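Local coordinates for DNA methyltransferase (Nicotiana tabacum, PDB 4ONQ), which probably methylates cytosine at C5 in DNA using S-adenosylmethionine, this chain being the catalytic domain of a plant DRM-type enzyme with sinefungin bound, at residues N123-A128 / K163-W168; P176-E181 / D202-L207; G230-S235 / L254-S259; L234-G239 / D308-G313. The protein carries 5 engineered substitutions. One frame throughout, in Å; residues are numbered along the deposited sequence.

Contact 1. Residues N123-A128 / K163-W168; sequences NCLQTA and KWNLVW
The side-chain ND2 of N165 donates to N123 O at 3.1 Å and to a water, also 3.1 Å away. That water accepts as well from Q126 N, tying the amide to a second point of the loop 123-128; C124 O is also 3.1 Å from N165 ND2. The other end of the amide, N165 OD1, accepts from N123 N at 2.9 Å, in its carbonyl plane and on a lone pair. One asparagine side chain thus pairs with both backbone polar groups of N123, although N123 O is met from well above its carbonyl plane. N165 is the first residue past helix 151-164, and its positive phi (54°) turns the chain into strand 166-170, whose antiparallel partner is strand 173-176. L125 CD2 packs against N165 ND2 at 3.8 Å, the two side chains crossing at about a right angle. Just before the turn, W164 holds CG beside its backbone N (chi1 -68°), which swings the indole back until CZ3 approaches A128 CB to 4.1 Å. L134 of helix 132-143 also touches W164.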
loop_
_atom_site.group_PDB
_atom_site.type_symbol
_atom_site.label_atom_id
_atom_site.label_comp_id
_atom_site.label_asym_id
_atom_site.label_seq_id
_atom_site.Cartn_x
_atom_site.Cartn_y
_atom_site.Cartn_z
ATOM N N ASN A 123 1.752 7.033 -12.589
ATOM C CA ASN A 123 1.921 7.836 -11.384
ATOM C C ASN A 123 1.211 7.198 -10.194
ATOM O O ASN A 123 0.622 6.123 -10.323
ATOM C CB ASN A 123 1.408 9.255 -11.618
ATOM C CG ASN A 123 2.288 10.037 -12.569
ATOM O OD1 ASN A 123 3.255 9.509 -13.112
ATOM N ND2 ASN A 123 1.953 11.302 -12.782
ATOM N N CYS A 124 1.283 7.850 -9.036
ATOM C CA CYS A 124 0.622 7.353 -7.831
ATOM C C CYS A 124 -0.861 7.131 -8.100
ATOM O O CYS A 124 -1.528 7.990 -8.678
ATOM C CB CYS A 124 0.814 8.333 -6.666
ATOM S SG CYS A 124 0.284 7.697 -5.045
ATOM N N LEU A 125 -1.370 5.971 -7.704
ATOM C CA LEU A 125 -2.774 5.648 -7.941
ATOM C C LEU A 125 -3.659 6.368 -6.930
ATOM O O LEU A 125 -3.495 6.180 -5.730
ATOM C CB LEU A 125 -2.999 4.142 -7.842
ATOM C CG LEU A 125 -2.119 3.265 -8.732
ATOM C CD1 LEU A 125 -2.326 1.795 -8.390
ATOM C CD2 LEU A 125 -2.405 3.526 -10.200
ATOM N N GLN A 126 -4.582 7.200 -7.403
ATOM C CA GLN A 126 -5.449 7.954 -6.495
ATOM C C GLN A 126 -6.926 7.578 -6.578
ATOM O O GLN A 126 -7.320 6.706 -7.353
ATOM C CB GLN A 126 -5.276 9.467 -6.674
ATOM C CG GLN A 126 -4.407 9.869 -7.835
ATOM C CD GLN A 126 -3.352 10.892 -7.447
ATOM O OE1 GLN A 126 -3.400 11.465 -6.358
ATOM N NE2 GLN A 126 -2.385 11.114 -8.336
ATOM N N THR A 127 -7.734 8.267 -5.783
ATOM C CA THR A 127 -9.141 7.916 -5.598
ATOM C C THR A 127 -10.051 8.410 -6.731
ATOM O O THR A 127 -11.016 7.747 -7.101
ATOM C CB THR A 127 -9.666 8.428 -4.233
ATOM O OG1 THR A 127 -9.480 9.845 -4.146
ATOM C CG2 THR A 127 -8.899 7.773 -3.098
ATOM N N ALA A 128 -9.732 9.571 -7.286
ATOM C CA ALA A 128 -10.579 10.190 -8.295
ATOM C C ALA A 128 -10.212 9.709 -9.691
ATOM O O ALA A 128 -9.040 9.486 -9.990
ATOM C CB ALA A 128 -10.472 11.712 -8.213
ATOM N N LYS A 163 -1.539 13.204 -14.996
ATOM C CA LYS A 163 -2.310 13.700 -13.902
ATOM C C LYS A 163 -3.402 12.757 -13.503
ATOM O O LYS A 163 -3.716 12.616 -12.372
ATOM C CB LYS A 163 -2.870 15.057 -14.233
ATOM C CG LYS A 163 -3.907 15.537 -13.263
ATOM C CD LYS A 163 -4.266 16.977 -13.490
ATOM C CE LYS A 163 -5.109 17.464 -12.352
ATOM N NZ LYS A 163 -6.081 18.455 -12.788
ATOM N N TRP A 164 -3.999 12.123 -14.463
ATOM C CA TRP A 164 -5.155 11.285 -14.172
ATOM C C TRP A 164 -4.902 9.795 -14.370
ATOM O O TRP A 164 -5.823 8.992 -14.233
ATOM C CB TRP A 164 -6.344 11.721 -15.032
ATOM C CG TRP A 164 -6.865 13.065 -14.661
ATOM C CD1 TRP A 164 -6.524 14.261 -15.220
ATOM C CD2 TRP A 164 -7.818 13.358 -13.634
ATOM N NE1 TRP A 164 -7.215 15.281 -14.612
ATOM C CE2 TRP A 164 -8.015 14.753 -13.634
ATOM C CE3 TRP A 164 -8.537 12.572 -12.726
ATOM C CZ2 TRP A 164 -8.888 15.383 -12.753
ATOM C CZ3 TRP A 164 -9.410 13.200 -11.855
ATOM C CH2 TRP A 164 -9.576 14.591 -11.873
ATOM N N ASN A 165 -3.661 9.432 -14.686
ATOM C CA ASN A 165 -3.314 8.039 -14.949
ATOM C C ASN A 165 -4.204 7.423 -16.029
ATOM O O ASN A 165 -4.810 6.368 -15.834
ATOM C CB ASN A 165 -3.350 7.210 -13.661
ATOM C CG ASN A 165 -2.030 7.251 -12.906
ATOM O OD1 ASN A 165 -0.977 7.485 -13.494
ATOM N ND2 ASN A 165 -2.083 7.011 -11.599
ATOM N N LEU A 166 -4.284 8.103 -17.169
ATOM C CA LEU A 166 -5.050 7.603 -18.300
ATOM C C LEU A 166 -4.186 6.682 -19.142
ATOM O O LEU A 166 -3.001 6.932 -19.325
ATOM C CB LEU A 166 -5.568 8.765 -19.137
ATOM C CG LEU A 166 -6.424 9.742 -18.338
ATOM C CD1 LEU A 166 -6.794 10.926 -19.196
ATOM C CD2 LEU A 166 -7.674 9.062 -17.802
ATOM N N VAL A 167 -4.781 5.606 -19.640
ATOM C CA VAL A 167 -4.059 4.636 -20.444
ATOM C C VAL A 167 -4.750 4.499 -21.795
ATOM O O VAL A 167 -5.954 4.693 -21.898
ATOM C CB VAL A 167 -3.999 3.269 -19.735
ATOM C CG1 VAL A 167 -3.195 3.378 -18.434
ATOM C CG2 VAL A 167 -5.408 2.752 -19.449
ATOM N N TRP A 168 -3.983 4.177 -22.829
ATOM C CA TRP A 168 -4.544 4.023 -24.166
ATOM C C TRP A 168 -5.210 2.667 -24.316
ATOM O O TRP A 168 -4.617 1.648 -23.981
ATOM C CB TRP A 168 -3.467 4.212 -25.238
ATOM C CG TRP A 168 -2.849 5.573 -25.190
ATOM C CD1 TRP A 168 -1.756 5.957 -24.461
ATOM C CD2 TRP A 168 -3.298 6.742 -25.888
ATOM N NE1 TRP A 168 -1.496 7.295 -24.668
ATOM C CE2 TRP A 168 -2.427 7.798 -25.539
ATOM C CE3 TRP A 168 -4.353 7.000 -26.772
ATOM C CZ2 TRP A 168 -2.577 9.089 -26.046
ATOM C CZ3 TRP A 168 -4.502 8.282 -27.273
ATOM C CH2 TRP A 168 -3.617 9.312 -26.906
HETATM O O HOH W 1 -4.938 7.099 -10.403
#

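Contact 2. Residues P176-E181 / D202-L207; sequences PLEPDE and DRYKSL
R203 sets CG beside its backbone N and then bends at chi2 (-123°) and chi3 (-107°), so that its guanidinium faces P179. P179 CB sits over the centre of that flat group, 3.4 Å above its plane. R203 NH2 forms a salt bridge with E183 and a hydrogen bond with T193. Y204, one residue on, lays its ring obliquely across P179: P179 CG lies 4.3 Å from the ring centroid in an off-centre CH-pi contact, and P179 CD comes within 3.2 Å of Y204 OH. The same hydroxyl donates to L177 O at 2.7 Å, in the carbonyl plane and on a lone pair. P179 is the first residue of helix 179-186, with E178 as its N-cap. E178 N is bound by E181 OE1 at 2.9 Å, the side-chain-to-N-cap half of a capping box. Helix 200-208 packs on the first turn of helix 179-186, touching the proline ring and bonding to the carbonyl just before the cap. L207 CD1 closes over P179 O at 3.9 Å, while E178 OE1 forms a salt bridge with R200.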
loop_
_atom_site.group_PDB
_atom_site.type_symbol
_atom_site.label_atom_id
_atom_site.label_comp_id
_atom_site.label_asym_id
_atom_site.label_seq_id
_atom_site.Cartn_x
_atom_site.Cartn_y
_atom_site.Cartn_z
ATOM N N PRO A 176 -9.550 5.995 -18.014
ATOM C CA PRO A 176 -9.002 5.759 -16.678
ATOM C C PRO A 176 -8.874 4.254 -16.429
ATOM O O PRO A 176 -9.534 3.466 -17.115
ATOM C CB PRO A 176 -10.056 6.370 -15.753
ATOM C CG PRO A 176 -11.340 6.312 -16.553
ATOM C CD PRO A 176 -10.941 6.479 -17.990
ATOM N N LEU A 177 -8.023 3.864 -15.486
ATOM C CA LEU A 177 -7.927 2.467 -15.089
ATOM C C LEU A 177 -9.263 1.966 -14.550
ATOM O O LEU A 177 -9.938 2.673 -13.803
ATOM C CB LEU A 177 -6.870 2.306 -13.999
ATOM C CG LEU A 177 -5.446 2.691 -14.394
ATOM C CD1 LEU A 177 -4.623 2.955 -13.143
ATOM C CD2 LEU A 177 -4.819 1.595 -15.255
ATOM N N GLU A 178 -9.645 0.750 -14.925
ATOM C CA GLU A 178 -10.803 0.108 -14.315
ATOM C C GLU A 178 -10.344 -0.543 -13.007
ATOM O O GLU A 178 -9.167 -0.876 -12.862
ATOM C CB GLU A 178 -11.423 -0.921 -15.274
ATOM C CG GLU A 178 -12.134 -0.310 -16.493
ATOM C CD GLU A 178 -13.395 0.481 -16.131
ATOM O OE1 GLU A 178 -14.194 0.004 -15.289
ATOM O OE2 GLU A 178 -13.586 1.585 -16.690
ATOM N N PRO A 179 -11.266 -0.712 -12.044
ATOM C CA PRO A 179 -10.929 -1.248 -10.719
ATOM C C PRO A 179 -10.136 -2.565 -10.697
ATOM O O PRO A 179 -9.289 -2.691 -9.822
ATOM C CB PRO A 179 -12.300 -1.425 -10.061
ATOM C CG PRO A 179 -13.145 -0.378 -10.691
ATOM C CD PRO A 179 -12.671 -0.271 -12.113
ATOM N N ASP A 180 -10.381 -3.511 -11.603
ATOM C CA ASP A 180 -9.586 -4.748 -11.608
ATOM C C ASP A 180 -8.099 -4.477 -11.906
ATOM O O ASP A 180 -7.208 -5.101 -11.317
ATOM C CB ASP A 180 -10.158 -5.805 -12.561
ATOM C CG ASP A 180 -10.072 -5.393 -14.016
ATOM O OD1 ASP A 180 -10.537 -4.283 -14.344
ATOM O OD2 ASP A 180 -9.531 -6.177 -14.830
ATOM N N GLU A 181 -7.844 -3.519 -12.796
ATOM C CA GLU A 181 -6.479 -3.118 -13.126
ATOM C C GLU A 181 -5.785 -2.498 -11.915
ATOM O O GLU A 181 -4.627 -2.813 -11.626
ATOM C CB GLU A 181 -6.466 -2.166 -14.324
ATOM C CG GLU A 181 -7.116 -2.777 -15.553
ATOM C CD GLU A 181 -7.349 -1.794 -16.699
ATOM O OE1 GLU A 181 -7.534 -0.576 -16.458
ATOM O OE2 GLU A 181 -7.357 -2.259 -17.857
ATOM N N ASP A 202 -16.449 4.162 -4.604
ATOM C CA ASP A 202 -15.896 3.695 -3.336
ATOM C C ASP A 202 -14.832 2.618 -3.535
ATOM O O ASP A 202 -13.917 2.492 -2.724
ATOM C CB ASP A 202 -16.999 3.176 -2.410
ATOM C CG ASP A 202 -17.530 4.245 -1.479
ATOM O OD1 ASP A 202 -16.826 5.252 -1.270
ATOM O OD2 ASP A 202 -18.649 4.072 -0.949
ATOM N N ARG A 203 -14.963 1.825 -4.595
ATOM C CA ARG A 203 -13.912 0.879 -4.951
ATOM C C ARG A 203 -12.634 1.679 -5.168
ATOM O O ARG A 203 -11.581 1.364 -4.608
ATOM C CB ARG A 203 -14.258 0.129 -6.238
ATOM C CG ARG A 203 -15.272 -0.989 -6.113
ATOM C CD ARG A 203 -14.632 -2.273 -6.617
ATOM N NE ARG A 203 -15.119 -2.744 -7.906
ATOM C CZ ARG A 203 -14.493 -3.663 -8.634
ATOM N NH1 ARG A 203 -14.998 -4.047 -9.804
ATOM N NH2 ARG A 203 -13.351 -4.189 -8.196
ATOM N N TYR A 204 -12.738 2.735 -5.971
ATOM C CA TYR A 204 -11.576 3.585 -6.236
ATOM C C TYR A 204 -11.050 4.269 -4.984
ATOM O O TYR A 204 -9.847 4.386 -4.809
ATOM C CB TYR A 204 -11.892 4.651 -7.270
ATOM C CG TYR A 204 -12.003 4.148 -8.683
ATOM C CD1 TYR A 204 -13.211 4.216 -9.360
ATOM C CD2 TYR A 204 -10.895 3.616 -9.348
ATOM C CE1 TYR A 204 -13.322 3.775 -10.661
ATOM C CE2 TYR A 204 -10.997 3.161 -10.653
ATOM C CZ TYR A 204 -12.217 3.247 -11.302
ATOM O OH TYR A 204 -12.359 2.826 -12.599
ATOM N N LYS A 205 -11.913 4.691 -4.110
ATOM C CA LYS A 205 -11.469 5.308 -2.913
ATOM C C LYS A 205 -10.771 4.363 -1.968
ATOM O O LYS A 205 -9.795 4.700 -1.394
ATOM C CB LYS A 205 -12.647 5.979 -2.260
ATOM C CG LYS A 205 -12.335 6.692 -0.990
ATOM C CD LYS A 205 -13.585 7.156 -0.285
ATOM C CE LYS A 205 -13.314 8.095 0.874
ATOM N NZ LYS A 205 -13.037 7.437 2.162
ATOM N N SER A 206 -11.264 3.159 -1.832
ATOM C CA SER A 206 -10.619 2.178 -0.965
ATOM C C SER A 206 -9.296 1.666 -1.541
ATOM O O SER A 206 -8.345 1.409 -0.799
ATOM C CB SER A 206 -11.564 1.009 -0.667
ATOM O OG SER A 206 -12.637 1.420 0.172
ATOM N N LEU A 207 -9.232 1.520 -2.861
ATOM C CA LEU A 207 -7.996 1.075 -3.496
ATOM C C LEU A 207 -6.946 2.185 -3.468
ATOM O O LEU A 207 -5.787 1.960 -3.102
ATOM C CB LEU A 207 -8.269 0.608 -4.927
ATOM C CG LEU A 207 -9.031 -0.718 -5.057
ATOM C CD1 LEU A 207 -9.730 -0.830 -6.422
ATOM C CD2 LEU A 207 -8.087 -1.875 -4.856
#

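Contact 3. Residues G230-S235 / L254-S259; sequences GINVLS and LNTVVS
L234 lays CD1 against V258, 3.6 Å from V258 CB and equally near CG1, because its CG stands anti to the backbone N (chi1 -177°) and the tip then folds across to the next strand. On the opposite face of the sheet I231 CG2 meets L254 CD2 at 4.0 Å, and V233 CB meets V257 CG2 at 4.1 Å. The two strands run parallel, 2° apart, with V233 O accepting from V258 N at 2.7 Å and V233 N donating to T256 O. They are the two strands of a beta-alpha-beta unit of the Rossmann-like methyltransferase fold, linked by helix 242-249, which covers the face of V233, L254 and V257 through L247 and E244. L234, on the other face, is packed by I344 and V348 of helix 337-352. Near the start of the pair the register slips by one residue in a beta bulge: I231 O takes N255 N at 2.8 Å and, weakly, T256 N at 3.3 Å. Beside the bulge N232 OD1 lies 3.0 Å from T256 N, while N232 ND2 donates to the carbonyls of F304 and G306. S235 OG is hydrogen-bonded to E244.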
loop_
_atom_site.group_PDB
_atom_site.type_symbol
_atom_site.label_atom_id
_atom_site.label_comp_id
_atom_site.label_asym_id
_atom_site.label_seq_id
_atom_site.Cartn_x
_atom_site.Cartn_y
_atom_site.Cartn_z
ATOM N N GLY A 230 2.174 -18.986 13.851
ATOM C CA GLY A 230 1.201 -18.039 13.399
ATOM C C GLY A 230 1.386 -16.751 14.140
ATOM O O GLY A 230 1.998 -16.681 15.164
ATOM N N ILE A 231 0.829 -15.723 13.582
ATOM C CA ILE A 231 1.099 -14.406 14.050
ATOM C C ILE A 231 -0.178 -13.727 14.524
ATOM O O ILE A 231 -1.238 -14.003 14.033
ATOM C CB ILE A 231 1.892 -13.636 12.974
ATOM C CG1 ILE A 231 2.683 -12.526 13.567
ATOM C CG2 ILE A 231 1.036 -13.102 11.863
ATOM C CD1 ILE A 231 3.442 -11.789 12.508
ATOM N N ASN A 232 -0.051 -12.896 15.542
ATOM C CA ASN A 232 -1.149 -12.115 16.066
ATOM C C ASN A 232 -0.950 -10.688 15.644
ATOM O O ASN A 232 0.069 -10.145 15.874
ATOM C CB ASN A 232 -1.138 -12.187 17.575
ATOM C CG ASN A 232 -1.878 -13.375 18.118
ATOM O OD1 ASN A 232 -2.511 -14.095 17.406
ATOM N ND2 ASN A 232 -1.807 -13.558 19.402
ATOM N N VAL A 233 -1.931 -10.085 15.006
ATOM C CA VAL A 233 -1.725 -8.783 14.391
ATOM C C VAL A 233 -2.730 -7.757 14.883
ATOM O O VAL A 233 -3.935 -8.008 14.892
ATOM C CB VAL A 233 -1.858 -8.864 12.859
ATOM C CG1 VAL A 233 -1.534 -7.520 12.233
ATOM C CG2 VAL A 233 -0.957 -9.951 12.307
ATOM N N LEU A 234 -2.231 -6.601 15.303
ATOM C CA LEU A 234 -3.096 -5.455 15.513
ATOM C C LEU A 234 -3.010 -4.586 14.268
ATOM O O LEU A 234 -2.011 -3.899 14.050
ATOM C CB LEU A 234 -2.685 -4.663 16.750
ATOM C CG LEU A 234 -3.608 -3.482 17.076
ATOM C CD1 LEU A 234 -5.042 -3.954 17.124
ATOM C CD2 LEU A 234 -3.237 -2.814 18.393
ATOM N N SER A 235 -4.048 -4.638 13.440
ATOM C CA SER A 235 -4.079 -3.866 12.206
ATOM C C SER A 235 -4.936 -2.619 12.379
ATOM O O SER A 235 -6.157 -2.708 12.493
ATOM C CB SER A 235 -4.612 -4.719 11.057
ATOM O OG SER A 235 -4.402 -4.074 9.814
ATOM N N LEU A 254 -1.892 -16.680 9.921
ATOM C CA LEU A 254 -2.508 -15.701 10.753
ATOM C C LEU A 254 -3.301 -16.352 11.848
ATOM O O LEU A 254 -4.248 -17.034 11.599
ATOM C CB LEU A 254 -3.441 -14.868 9.911
ATOM C CG LEU A 254 -2.774 -14.084 8.811
ATOM C CD1 LEU A 254 -3.781 -13.634 7.803
ATOM C CD2 LEU A 254 -2.024 -12.917 9.366
ATOM N N ASN A 255 -2.929 -16.081 13.077
ATOM C CA ASN A 255 -3.656 -16.645 14.174
ATOM C C ASN A 255 -4.693 -15.721 14.730
ATOM O O ASN A 255 -5.828 -16.039 14.767
ATOM C CB ASN A 255 -2.690 -17.100 15.255
ATOM C CG ASN A 255 -3.381 -17.455 16.524
ATOM O OD1 ASN A 255 -3.361 -16.703 17.472
ATOM N ND2 ASN A 255 -4.001 -18.614 16.552
ATOM N N THR A 256 -4.336 -14.527 15.049
ATOM C CA THR A 256 -5.397 -13.674 15.402
ATOM C C THR A 256 -5.132 -12.310 14.783
ATOM O O THR A 256 -4.027 -11.858 14.805
ATOM C CB THR A 256 -5.497 -13.660 16.891
ATOM O OG1 THR A 256 -6.727 -14.249 17.302
ATOM C CG2 THR A 256 -5.487 -12.298 17.376
ATOM N N VAL A 257 -6.134 -11.704 14.170
ATOM C CA VAL A 257 -6.040 -10.336 13.679
ATOM C C VAL A 257 -7.090 -9.421 14.283
ATOM O O VAL A 257 -8.249 -9.676 14.193
ATOM C CB VAL A 257 -6.179 -10.257 12.156
ATOM C CG1 VAL A 257 -6.241 -8.820 11.698
ATOM C CG2 VAL A 257 -5.044 -10.962 11.478
ATOM N N VAL A 258 -6.647 -8.342 14.890
ATOM C CA VAL A 258 -7.550 -7.300 15.364
ATOM C C VAL A 258 -7.483 -6.131 14.400
ATOM O O VAL A 258 -6.447 -5.492 14.245
ATOM C CB VAL A 258 -7.219 -6.833 16.783
ATOM C CG1 VAL A 258 -8.201 -5.749 17.217
ATOM C CG2 VAL A 258 -7.265 -8.005 17.740
ATOM N N SER A 259 -8.599 -5.869 13.740
ATOM C CA SER A 259 -8.628 -4.908 12.660
ATOM C C SER A 259 -9.538 -3.758 13.036
ATOM O O SER A 259 -10.707 -3.949 13.385
ATOM C CB SER A 259 -9.100 -5.578 11.371
ATOM O OG SER A 259 -9.114 -4.666 10.294
#

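Contact 4. Residues L234-G239 / D308-G313; sequences LSLFSG and DLVIGG. With SFG (sinefungin), chain C.
The F237 ring turns its CD1 edge to the face of the sinefungin adenine, the planes steeply inclined; F237 CD1 lies 3.2 Å from SFG N3. At the far side of the ring, G313 O approaches F237 CD2 obliquely at 4.1 Å, so the phenyl group stands between the adenine and the end of strand 309-312. F237 O lies beside the ligand's amino-acid tail, taking a weak hydrogen bond from SFG N at 3.3 Å. G239 passes close to the ligand, its CA 3.6 Å from SFG O3'; its N is hydrogen-bonded to E261. The sequence leaving strand 231-236 is the glycine-rich cofactor-binding loop of C5 methyltransferases, and G312-G313 lead toward C316, the predicted catalytic cysteine, which is not modelled. Behind the pocket the strands run parallel, 11° apart. I311 bonds to strand 231-236 through both backbone groups, its N to L234 O and its O from L236 N, each at 2.9 Å. L234 CB and V310 CB touch at 3.9 Å, and L236 CD1 reaches V310 CG2 on the same face. Helix 337-352 covers that face, Y341 on L236 and L345 on V310, while strand 309-312 has strand 39-45 as its other neighbour and strand 231-236 has strand 254-260.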
loop_
_atom_site.group_PDB
_atom_site.type_symbol
_atom_site.label_atom_id
_atom_site.label_comp_id
_atom_site.label_asym_id
_atom_site.label_seq_id
_atom_site.Cartn_x
_atom_site.Cartn_y
_atom_site.Cartn_z
ATOM N N LEU A 234 -2.231 -6.601 15.303
ATOM C CA LEU A 234 -3.096 -5.455 15.513
ATOM C C LEU A 234 -3.010 -4.586 14.268
ATOM O O LEU A 234 -2.011 -3.899 14.050
ATOM C CB LEU A 234 -2.685 -4.663 16.750
ATOM C CG LEU A 234 -3.608 -3.482 17.076
ATOM C CD1 LEU A 234 -5.042 -3.954 17.124
ATOM C CD2 LEU A 234 -3.237 -2.814 18.393
ATOM N N SER A 235 -4.048 -4.638 13.440
ATOM C CA SER A 235 -4.079 -3.866 12.206
ATOM C C SER A 235 -4.936 -2.619 12.379
ATOM O O SER A 235 -6.157 -2.708 12.493
ATOM C CB SER A 235 -4.612 -4.719 11.057
ATOM O OG SER A 235 -4.402 -4.074 9.814
ATOM N N LEU A 236 -4.290 -1.459 12.400
ATOM C CA LEU A 236 -4.984 -0.203 12.651
ATOM C C LEU A 236 -5.199 0.538 11.350
ATOM O O LEU A 236 -4.298 0.585 10.514
ATOM C CB LEU A 236 -4.188 0.668 13.624
ATOM C CG LEU A 236 -3.921 0.044 14.996
ATOM C CD1 LEU A 236 -3.046 0.948 15.844
ATOM C CD2 LEU A 236 -5.237 -0.245 15.698
ATOM N N PHE A 237 -6.390 1.114 11.193
ATOM C CA PHE A 237 -6.791 1.762 9.949
ATOM C C PHE A 237 -6.549 0.803 8.796
ATOM O O PHE A 237 -5.846 1.139 7.844
ATOM C CB PHE A 237 -5.992 3.044 9.732
ATOM C CG PHE A 237 -5.830 3.873 10.969
ATOM C CD1 PHE A 237 -6.919 4.502 11.544
ATOM C CD2 PHE A 237 -4.584 4.033 11.553
ATOM C CE1 PHE A 237 -6.774 5.267 12.679
ATOM C CE2 PHE A 237 -4.432 4.797 12.689
ATOM C CZ PHE A 237 -5.528 5.416 13.254
ATOM N N SER A 238 -7.123 -0.392 8.894
ATOM C CA SER A 238 -6.712 -1.509 8.046
ATOM C C SER A 238 -7.256 -1.488 6.620
ATOM O O SER A 238 -6.752 -2.208 5.758
ATOM C CB SER A 238 -7.043 -2.841 8.722
ATOM O OG SER A 238 -8.352 -2.832 9.251
ATOM N N GLY A 239 -8.283 -0.675 6.384
ATOM C CA GLY A 239 -8.857 -0.505 5.059
ATOM C C GLY A 239 -9.352 -1.790 4.419
ATOM O O GLY A 239 -10.203 -2.488 4.969
ATOM N N ASP A 308 2.098 -9.673 17.972
ATOM C CA ASP A 308 3.420 -9.828 17.392
ATOM C C ASP A 308 3.737 -8.632 16.507
ATOM O O ASP A 308 4.853 -8.120 16.507
ATOM C CB ASP A 308 3.496 -11.129 16.591
ATOM C CG ASP A 308 3.212 -12.356 17.444
ATOM O OD1 ASP A 308 2.414 -13.219 17.019
ATOM O OD2 ASP A 308 3.796 -12.462 18.542
ATOM N N LEU A 309 2.731 -8.181 15.764
ATOM C CA LEU A 309 2.889 -7.062 14.850
ATOM C C LEU A 309 1.720 -6.089 14.977
ATOM O O LEU A 309 0.561 -6.497 14.982
ATOM C CB LEU A 309 2.991 -7.575 13.409
ATOM C CG LEU A 309 2.961 -6.526 12.290
ATOM C CD1 LEU A 309 4.169 -5.608 12.365
ATOM C CD2 LEU A 309 2.873 -7.191 10.937
ATOM N N VAL A 310 2.025 -4.803 15.105
ATOM C CA VAL A 310 1.002 -3.785 14.936
ATOM C C VAL A 310 1.347 -2.953 13.711
ATOM O O VAL A 310 2.472 -2.482 13.560
ATOM C CB VAL A 310 0.769 -2.926 16.208
ATOM C CG1 VAL A 310 1.951 -3.018 17.149
ATOM C CG2 VAL A 310 0.435 -1.483 15.847
ATOM N N ILE A 311 0.396 -2.799 12.819
ATOM C CA ILE A 311 0.643 -2.185 11.547
ATOM C C ILE A 311 -0.484 -1.230 11.202
ATOM O O ILE A 311 -1.613 -1.537 11.382
ATOM C CB ILE A 311 0.813 -3.275 10.466
ATOM C CG1 ILE A 311 0.911 -2.698 9.078
ATOM C CG2 ILE A 311 -0.340 -4.234 10.497
ATOM C CD1 ILE A 311 1.283 -3.696 8.037
ATOM N N GLY A 312 -0.129 -0.052 10.740
ATOM C CA GLY A 312 -1.076 0.931 10.314
ATOM C C GLY A 312 -0.604 1.829 9.212
ATOM O O GLY A 312 0.533 2.088 9.072
ATOM N N GLY A 313 -1.535 2.329 8.447
ATOM C CA GLY A 313 -1.254 3.114 7.275
ATOM C C GLY A 313 -1.794 4.506 7.371
ATOM O O GLY A 313 -2.094 4.989 8.424
HETATM N N SFG C . -4.230 0.318 5.107
HETATM C CA SFG C . -5.421 0.415 4.244
HETATM C C SFG C . -5.213 -0.570 3.096
HETATM O O SFG C . -4.093 -1.112 2.992
HETATM O OXT SFG C . -6.213 -0.811 2.388
HETATM C CB SFG C . -5.571 1.876 3.787
HETATM C CG SFG C . -5.904 2.622 5.078
HETATM C CD SFG C . -6.097 4.153 5.100
HETATM N NE SFG C . -4.890 4.891 4.721
HETATM C "C5'" SFG C . -6.535 4.353 6.563
HETATM C "C4'" SFG C . -7.866 3.561 6.483
HETATM O "O4'" SFG C . -8.243 4.575 7.525
HETATM C "C3'" SFG C . -9.215 3.800 5.817
HETATM O "O3'" SFG C . -10.093 2.708 6.034
HETATM C "C2'" SFG C . -9.694 5.046 6.450
HETATM O "O2'" SFG C . -11.070 5.253 6.111
HETATM C "C1'" SFG C . -9.626 4.352 7.835
HETATM N N9 SFG C . -10.065 5.294 8.893
HETATM C C8 SFG C . -10.370 6.580 8.834
HETATM N N7 SFG C . -10.667 6.994 10.063
HETATM C C5 SFG C . -10.524 5.967 10.901
HETATM C C6 SFG C . -10.699 5.854 12.222
HETATM N N6 SFG C . -11.089 6.950 12.870
HETATM N N1 SFG C . -10.498 4.704 12.878
HETATM C C2 SFG C . -10.091 3.588 12.147
HETATM N N3 SFG C . -9.916 3.732 10.768
HETATM C C4 SFG C . -10.112 4.925 10.178
#

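How the contacts relate
The four contacts fall into two groups inside one DRM-type methyltransferase domain. Contacts 1 and 2, centres about 10 Å apart, touch where L125 packs on L177 and T127 on Y204; they join the loop 123-128, helix 151-164, the small hairpin and helices 179-186 and 200-208. Contact 1 closes before contact 2 opens, and contact 2 before contacts 3 and 4, which start from the same strand. Their centres are about 9 Å apart, and they share L234 and S235 because strand 231-236 sits between strands 254-260 and 309-312. The centres of contacts 1 and 3 are about 33 Å apart, on opposite sides of the chain's centre. Contact 2 approaches contact 4 to about 6 Å between nearest atoms. Only contact 4 holds ligand-pocket residues; contact 3 extends the sheet beside it.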